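Local coordinates for major Capsid Protein VP1 (Chimpanzee polyomavirus Bob, PDB 6Y9I) that forms the pentameric building block of the polyomavirus outer capsid and probably takes part in recognising glycan receptors on the host cell, at residues L142-I147 / G195-E200; K186-L191 / S203-R208. One frame throughout, in Å; residues are numbered along the deposited sequence.

Interaction 1 of 2, residues L142-I147 / G195-E200; sequences LDLQGI and GFYPIE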
ATOM      1  N   LEU A 142      26.462  13.087  10.442  1.00 22.99           N
ATOM      2  CA  LEU A 142      25.959  11.788   9.946  1.00 22.41           C
ATOM      3  C   LEU A 142      27.083  11.108   9.161  1.00 23.85           C
ATOM      4  O   LEU A 142      27.700  11.767   8.300  1.00 23.33           O
ATOM      5  CB  LEU A 142      24.720  12.014   9.078  1.00 24.02           C
ATOM      6  CG  LEU A 142      23.962  10.738   8.699  1.00 23.96           C
ATOM      7  CD1 LEU A 142      23.160  10.226   9.883  1.00 23.57           C
ATOM      8  CD2 LEU A 142      23.079  10.997   7.480  1.00 26.12           C
ATOM      9  N   ASP A 143      27.339   9.848   9.483  1.00 23.05           N
ATOM     10  CA  ASP A 143      28.271   8.948   8.762  1.00 24.27           C
ATOM     11  C   ASP A 143      27.629   8.541   7.434  1.00 23.23           C
ATOM     12  O   ASP A 143      26.449   8.080   7.438  1.00 21.59           O
ATOM     13  CB  ASP A 143      28.647   7.758   9.639  1.00 25.93           C
ATOM     14  CG  ASP A 143      29.394   8.180  10.901  1.00 31.03           C
ATOM     15  OD1 ASP A 143      30.516   8.715  10.757  1.00 35.78           O
ATOM     16  OD2 ASP A 143      28.870   7.941  12.018  1.00 30.51           O
ATOM     17  N   LEU A 144      28.366   8.721   6.335  1.00 21.86           N
ATOM     18  CA  LEU A 144      27.938   8.318   4.978  1.00 22.41           C
ATOM     19  C   LEU A 144      28.854   7.239   4.411  1.00 23.28           C
ATOM     20  O   LEU A 144      30.102   7.296   4.624  1.00 23.17           O
ATOM     21  CB  LEU A 144      27.951   9.524   4.039  1.00 22.34           C
ATOM     22  CG  LEU A 144      27.163  10.740   4.494  1.00 23.74           C
ATOM     23  CD1 LEU A 144      27.506  11.944   3.633  1.00 24.54           C
ATOM     24  CD2 LEU A 144      25.669  10.458   4.471  1.00 25.02           C
ATOM     25  N   GLN A 145      28.248   6.354   3.630  1.00 19.86           N
ATOM     26  CA  GLN A 145      28.929   5.351   2.780  1.00 21.38           C
ATOM     27  C   GLN A 145      28.678   5.686   1.308  1.00 21.41           C
ATOM     28  O   GLN A 145      27.528   5.993   0.932  1.00 20.60           O
ATOM     29  CB  GLN A 145      28.370   3.959   3.085  1.00 22.17           C
ATOM     30  CG  GLN A 145      28.751   2.909   2.048  1.00 21.77           C
ATOM     31  CD  GLN A 145      30.198   2.521   2.185  1.00 24.15           C
ATOM     32  OE1 GLN A 145      30.679   2.323   3.298  1.00 22.51           O
ATOM     33  NE2 GLN A 145      30.910   2.506   1.059  1.00 24.16           N
ATOM     34  N   GLY A 146      29.713   5.532   0.487  1.00 21.67           N
ATOM     35  CA  GLY A 146      29.704   5.851  -0.937  1.00 21.68           C
ATOM     36  C   GLY A 146      29.434   4.641  -1.775  1.00 21.56           C
ATOM     37  O   GLY A 146      29.745   3.519  -1.363  1.00 27.62           O
ATOM     38  N   ILE A 147      28.828   4.906  -2.920  1.00 22.46           N
ATOM     39  CA  ILE A 147      28.564   3.934  -3.994  1.00 23.18           C
ATOM     40  C   ILE A 147      28.449   4.719  -5.310  1.00 24.13           C
ATOM     41  O   ILE A 147      28.336   5.979  -5.281  1.00 26.20           O
ATOM     42  CB  ILE A 147      27.286   3.165  -3.631  1.00 23.83           C
ATOM     43  CG1 ILE A 147      27.182   1.843  -4.389  1.00 23.19           C
ATOM     44  CG2 ILE A 147      26.066   4.045  -3.850  1.00 26.15           C
ATOM     45  CD1 ILE A 147      25.913   1.120  -4.126  1.00 26.05           C
ATOM     46  N   GLY A 195      24.662  20.877   0.992  1.00 25.81           N
ATOM     47  CA  GLY A 195      24.746  20.898  -0.477  1.00 25.26           C
ATOM     48  C   GLY A 195      26.133  20.512  -0.976  1.00 24.74           C
ATOM     49  O   GLY A 195      26.736  21.306  -1.690  1.00 25.81           O
ATOM     50  N   PHE A 196      26.617  19.309  -0.692  1.00 23.94           N
ATOM     51  CA  PHE A 196      28.015  18.915  -1.006  1.00 23.40           C
ATOM     52  C   PHE A 196      28.120  17.410  -1.307  1.00 24.03           C
ATOM     53  O   PHE A 196      28.978  16.982  -2.079  1.00 23.28           O
ATOM     54  CB  PHE A 196      28.925  19.342   0.150  1.00 26.55           C
ATOM     55  CG  PHE A 196      30.395  19.298  -0.175  1.00 27.11           C
ATOM     56  CD1 PHE A 196      30.949  20.235  -1.036  1.00 31.03           C
ATOM     57  CD2 PHE A 196      31.218  18.329   0.384  1.00 28.34           C
ATOM     58  CE1 PHE A 196      32.304  20.200  -1.348  1.00 31.10           C
ATOM     59  CE2 PHE A 196      32.566  18.281   0.056  1.00 32.71           C
ATOM     60  CZ  PHE A 196      33.111  19.217  -0.802  1.00 30.08           C
ATOM     61  N   TYR A 197      27.296  16.601  -0.654  1.00 22.87           N
ATOM     62  CA  TYR A 197      27.277  15.132  -0.816  1.00 21.42           C
ATOM     63  C   TYR A 197      26.060  14.746  -1.658  1.00 22.77           C
ATOM     64  O   TYR A 197      24.922  14.840  -1.188  1.00 19.61           O
ATOM     65  CB  TYR A 197      27.247  14.479   0.565  1.00 22.67           C
ATOM     66  CG  TYR A 197      28.499  14.735   1.364  1.00 24.43           C
ATOM     67  CD1 TYR A 197      28.640  15.865   2.148  1.00 24.70           C
ATOM     68  CD2 TYR A 197      29.561  13.850   1.295  1.00 25.05           C
ATOM     69  CE1 TYR A 197      29.785  16.096   2.895  1.00 27.00           C
ATOM     70  CE2 TYR A 197      30.716  14.066   2.030  1.00 28.71           C
ATOM     71  CZ  TYR A 197      30.833  15.193   2.827  1.00 28.26           C
ATOM     72  OH  TYR A 197      31.992  15.387   3.517  1.00 30.16           O
ATOM     73  N   PRO A 198      26.245  14.319  -2.924  1.00 20.82           N
ATOM     74  CA  PRO A 198      25.122  13.847  -3.740  1.00 19.45           C
ATOM     75  C   PRO A 198      24.443  12.590  -3.183  1.00 21.17           C
ATOM     76  O   PRO A 198      25.119  11.623  -2.808  1.00 20.26           O
ATOM     77  CB  PRO A 198      25.743  13.526  -5.098  1.00 20.71           C
ATOM     78  CG  PRO A 198      26.980  14.444  -5.132  1.00 21.76           C
ATOM     79  CD  PRO A 198      27.489  14.409  -3.706  1.00 21.13           C
ATOM     80  N   ILE A 199      23.113  12.616  -3.216  1.00 20.68           N
ATOM     81  CA  ILE A 199      22.238  11.478  -2.821  1.00 21.87           C
ATOM     82  C   ILE A 199      22.585  10.266  -3.670  1.00 20.69           C
ATOM     83  O   ILE A 199      22.622   9.155  -3.116  1.00 21.62           O
ATOM     84  CB  ILE A 199      20.770  11.934  -2.956  1.00 22.88           C
ATOM     85  CG1 ILE A 199      20.454  12.948  -1.852  1.00 23.80           C
ATOM     86  CG2 ILE A 199      19.790  10.768  -2.979  1.00 22.23           C
ATOM     87  CD1 ILE A 199      19.262  13.820  -2.151  1.00 23.55           C
ATOM     88  N   GLU A 200      22.802  10.459  -4.964  1.00 20.88           N
ATOM     89  CA  GLU A 200      23.017   9.316  -5.890  1.00 22.98           C
ATOM     90  C   GLU A 200      24.360   8.619  -5.620  1.00 23.36           C
ATOM     91  O   GLU A 200      24.535   7.510  -6.162  1.00 23.62           O
ATOM     92  CB  GLU A 200      22.900   9.740  -7.354  1.00 24.65           C
ATOM     93  CG  GLU A 200      24.007  10.672  -7.832  1.00 23.97           C
ATOM     94  CD  GLU A 200      23.639  11.351  -9.139  1.00 29.18           C
ATOM     95  OE1 GLU A 200      22.947  12.429  -9.103  1.00 28.00           O
ATOM     96  OE2 GLU A 200      24.017  10.784 -10.205  1.00 32.19           O
TER

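Interaction 2 of 2, residues K186-L191 / S203-R208; sequences KAKARL and SPDPSR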
ATOM      1  N   LYS A 186      36.526   1.847   2.141  1.00 27.53           N
ATOM      2  CA  LYS A 186      37.284   3.120   2.223  1.00 27.89           C
ATOM      3  C   LYS A 186      36.403   4.312   1.831  1.00 26.39           C
ATOM      4  O   LYS A 186      36.729   5.422   2.256  1.00 30.28           O
ATOM      5  CB  LYS A 186      38.552   3.051   1.366  1.00 32.70           C
ATOM      6  CG  LYS A 186      39.604   4.076   1.768  1.00 37.94           C
ATOM      7  N   ALA A 187      35.302   4.121   1.095  1.00 23.94           N
ATOM      8  CA  ALA A 187      34.480   5.250   0.601  1.00 24.52           C
ATOM      9  C   ALA A 187      33.498   5.675   1.711  1.00 25.21           C
ATOM     10  O   ALA A 187      32.298   5.330   1.644  1.00 24.64           O
ATOM     11  CB  ALA A 187      33.793   4.871  -0.701  1.00 22.47           C
ATOM     12  N   LYS A 188      34.029   6.347   2.732  1.00 25.88           N
ATOM     13  CA  LYS A 188      33.282   6.800   3.932  1.00 26.40           C
ATOM     14  C   LYS A 188      33.551   8.287   4.149  1.00 27.01           C
ATOM     15  O   LYS A 188      34.670   8.761   3.903  1.00 27.45           O
ATOM     16  CB  LYS A 188      33.656   5.943   5.145  1.00 28.68           C
ATOM     17  CG  LYS A 188      33.069   4.537   5.110  1.00 31.11           C
ATOM     18  CD  LYS A 188      33.224   3.752   6.407  1.00 32.26           C
ATOM     19  CE  LYS A 188      33.214   2.256   6.218  1.00 32.94           C
ATOM     20  NZ  LYS A 188      31.857   1.719   6.001  1.00 39.48           N
ATOM     21  N   ALA A 189      32.529   9.014   4.569  1.00 24.72           N
ATOM     22  CA  ALA A 189      32.642  10.444   4.867  1.00 23.11           C
ATOM     23  C   ALA A 189      31.613  10.821   5.924  1.00 25.57           C
ATOM     24  O   ALA A 189      30.674  10.050   6.185  1.00 25.68           O
ATOM     25  CB  ALA A 189      32.487  11.277   3.622  1.00 23.97           C
ATOM     26  N   ARG A 190      31.775  12.015   6.459  1.00 26.29           N
ATOM     27  CA  ARG A 190      30.821  12.593   7.418  1.00 27.77           C
ATOM     28  C   ARG A 190      30.106  13.730   6.721  1.00 27.20           C
ATOM     29  O   ARG A 190      30.759  14.485   5.969  1.00 26.41           O
ATOM     30  CB  ARG A 190      31.582  13.023   8.664  1.00 31.55           C
ATOM     31  CG  ARG A 190      31.904  11.840   9.558  1.00 38.75           C
ATOM     32  CD  ARG A 190      31.920  12.222  11.012  1.00 42.40           C
ATOM     33  NE  ARG A 190      31.335  11.161  11.793  1.00 45.58           N
ATOM     34  CZ  ARG A 190      31.165  11.216  13.093  1.00 46.77           C
ATOM     35  NH1 ARG A 190      31.547  12.292  13.768  1.00 45.03           N
ATOM     36  NH2 ARG A 190      30.618  10.183  13.705  1.00 50.04           N
ATOM     37  N   LEU A 191      28.818  13.856   6.990  1.00 24.91           N
ATOM     38  CA  LEU A 191      27.960  14.885   6.380  1.00 25.99           C
ATOM     39  C   LEU A 191      28.169  16.188   7.156  1.00 27.41           C
ATOM     40  O   LEU A 191      27.378  16.495   8.096  1.00 29.13           O
ATOM     41  CB  LEU A 191      26.507  14.400   6.414  1.00 23.44           C
ATOM     42  CG  LEU A 191      25.496  15.386   5.849  1.00 25.24           C
ATOM     43  CD1 LEU A 191      25.925  15.917   4.491  1.00 24.97           C
ATOM     44  CD2 LEU A 191      24.138  14.721   5.738  1.00 25.69           C
ATOM     45  N   SER A 203      24.955   7.305   0.948  1.00 20.35           N
ATOM     46  CA  SER A 203      23.865   6.782   1.809  1.00 23.72           C
ATOM     47  C   SER A 203      24.322   6.887   3.251  1.00 22.08           C
ATOM     48  O   SER A 203      25.508   6.816   3.524  1.00 20.50           O
ATOM     49  CB  SER A 203      23.535   5.349   1.477  1.00 23.25           C
ATOM     50  OG  SER A 203      22.943   5.277   0.193  1.00 26.34           O
ATOM     51  N   PRO A 204      23.390   7.004   4.215  1.00 24.05           N
ATOM     52  CA  PRO A 204      23.750   6.898   5.623  1.00 25.26           C
ATOM     53  C   PRO A 204      24.393   5.528   5.844  1.00 24.69           C
ATOM     54  O   PRO A 204      23.955   4.581   5.241  1.00 23.68           O
ATOM     55  CB  PRO A 204      22.408   7.059   6.375  1.00 26.70           C
ATOM     56  CG  PRO A 204      21.343   6.810   5.339  1.00 29.55           C
ATOM     57  CD  PRO A 204      21.947   7.221   4.014  1.00 27.17           C
ATOM     58  N   ASP A 205      25.433   5.474   6.676  1.00 22.56           N
ATOM     59  CA  ASP A 205      26.309   4.285   6.844  1.00 23.43           C
ATOM     60  C   ASP A 205      25.800   3.516   8.046  1.00 21.19           C
ATOM     61  O   ASP A 205      25.946   3.996   9.163  1.00 22.20           O
ATOM     62  CB  ASP A 205      27.779   4.724   7.039  1.00 24.28           C
ATOM     63  CG  ASP A 205      28.775   3.599   7.255  1.00 25.20           C
ATOM     64  OD1 ASP A 205      28.332   2.426   7.340  1.00 29.61           O
ATOM     65  OD2 ASP A 205      30.002   3.898   7.327  1.00 26.01           O
ATOM     66  N   PRO A 206      25.184   2.325   7.878  1.00 22.90           N
ATOM     67  CA  PRO A 206      24.582   1.624   9.004  1.00 22.51           C
ATOM     68  C   PRO A 206      25.649   0.972   9.913  1.00 23.30           C
ATOM     69  O   PRO A 206      25.283   0.574  10.996  1.00 22.47           O
ATOM     70  CB  PRO A 206      23.693   0.596   8.292  1.00 23.70           C
ATOM     71  CG  PRO A 206      24.495   0.262   7.062  1.00 23.77           C
ATOM     72  CD  PRO A 206      25.002   1.605   6.605  1.00 25.18           C
ATOM     73  N   SER A 207      26.915   0.909   9.467  1.00 22.55           N
ATOM     74  CA  SER A 207      28.095   0.369  10.198  1.00 22.23           C
ATOM     75  C   SER A 207      28.607   1.430  11.182  1.00 22.73           C
ATOM     76  O   SER A 207      29.378   1.091  12.078  1.00 25.76           O
ATOM     77  CB  SER A 207      29.192  -0.095   9.218  1.00 24.30           C
ATOM     78  OG  SER A 207      30.037   0.985   8.799  1.00 23.64           O
ATOM     79  N   ARG A 208      28.167   2.680  11.063  1.00 23.12           N
ATOM     80  CA  ARG A 208      28.531   3.739  12.043  1.00 23.20           C
ATOM     81  C   ARG A 208      27.247   4.368  12.589  1.00 20.03           C
ATOM     82  O   ARG A 208      26.355   3.595  12.927  1.00 22.46           O
ATOM     83  CB  ARG A 208      29.553   4.663  11.389  1.00 22.59           C
ATOM     84  CG  ARG A 208      30.846   3.928  11.104  1.00 26.28           C
ATOM     85  CD  ARG A 208      31.842   4.787  10.395  1.00 27.89           C
ATOM     86  NE  ARG A 208      33.033   3.982  10.120  1.00 30.57           N
ATOM     87  CZ  ARG A 208      34.171   4.507   9.667  1.00 31.96           C
ATOM     88  NH1 ARG A 208      35.214   3.736   9.422  1.00 30.99           N
ATOM     89  NH2 ARG A 208      34.244   5.799   9.430  1.00 29.82           N
TER

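Interaction 1 of 2, residues L142-I147 / G195-E200
L144 and Y197 each carry CG anti to their own carbonyl carbon (chi1 -54° in L144), which turns the leucine fork and the tyrosine ring toward one another. L144 is on 142-146, the middle strand of a small three-stranded antiparallel sheet beside the main beta-sheet of the VP1 fold; Y197 is in the loop that links the two outer strands. Because the leucine is extended at chi2, CD1 is its leading atom and does the touching. It makes a CH-pi contact over one ring face, 4.0 Å from the centroid of the Y197 ring and 28° off the normal. The methyl is displaced toward the CG-CD2 bond, with L144 CD1 3.6 Å from Y197 CD2. The ring is held further by a hydrogen bond between Y197 OH and D192 OD1 and by an edge-to-face contact with W202. At the other end I147 and E200 meet loosely, their closest atoms being the backbone I147 O and E200 O. E200 OE2 is hydrogen-bonded to H108 NE2 of a neighbouring subunit. Q145 reaches forward along its own strand: NE2 donates to G146 O at 2.9 Å, nearly straight at 163° and in the carbonyl plane.

Interaction 2 of 2, residues K186-L191 / S203-R208
The guanidinium of R208 has K188 CD over one face, 3.5 Å above its plane and centred on it, so an aliphatic carbon of the lysine, not its ammonium, meets the flat cation. The other flat group, the carboxylate of D205, is used through both oxygens. K188 NZ makes a salt bridge to D205 OD2 at 3.2 Å, arriving on the syn side but 32° out of the plane. D205 OD1 is gripped twice by S207, and both donors come from the same face: S207 OG reaches it at 2.7 Å on the syn side, and S207 N at 3.0 Å from above the plane. The bond from S207 N closes an Asx turn, set within a type I beta turn from D205 to R208 that follows directly after strand 202-204. R208 N completes that turn with a bond to D205 O. K188 belongs to strand 188-191, the opposite outer strand of the same three-stranded sheet, and its side chain crosses that of D205 at about a right angle. A bend at its last torsion (chi4 -77°) swings the ammonium off the line of the chain and toward the D205 carboxylate. K188 NZ is also hydrogen-bonded to Q145 OE1 on the middle strand, and gives a weak bond to S207 OG at 3.4 Å. The negative D205 probably helps to keep K188 and R208 at close quarters, with K188 NZ 4.8 Å from R208 NE. Y25 of a neighbouring subunit packs against D205 and P206, and Y280 of that subunit against S207. A bound magnesium ion lies about 5 Å from the side chain of S207.

In the fold
The two contacts have centres about 8 Å apart and interleave along the chain: 142-147, 186-191, 195-200, then 203-208. They share one antiparallel sheet ordered 188-191, 142-146, 202-204. Interaction 1 joins its middle strand to the loop between the outer two; interaction 2 links outer strand 188-191 to the turn that follows the other outer strand. Backbone pairing couples them directly, with L144 N 2.7 Å from A189 O and L191 N 2.7 Å from L142 O. Neighbouring residues of the middle strand serve different contacts, L144 meeting the loop and Q145 holding K188. Both interactions also touch the same neighbouring subunit, so this small sheet forms part of the contact between VP1 copies in the pentamer.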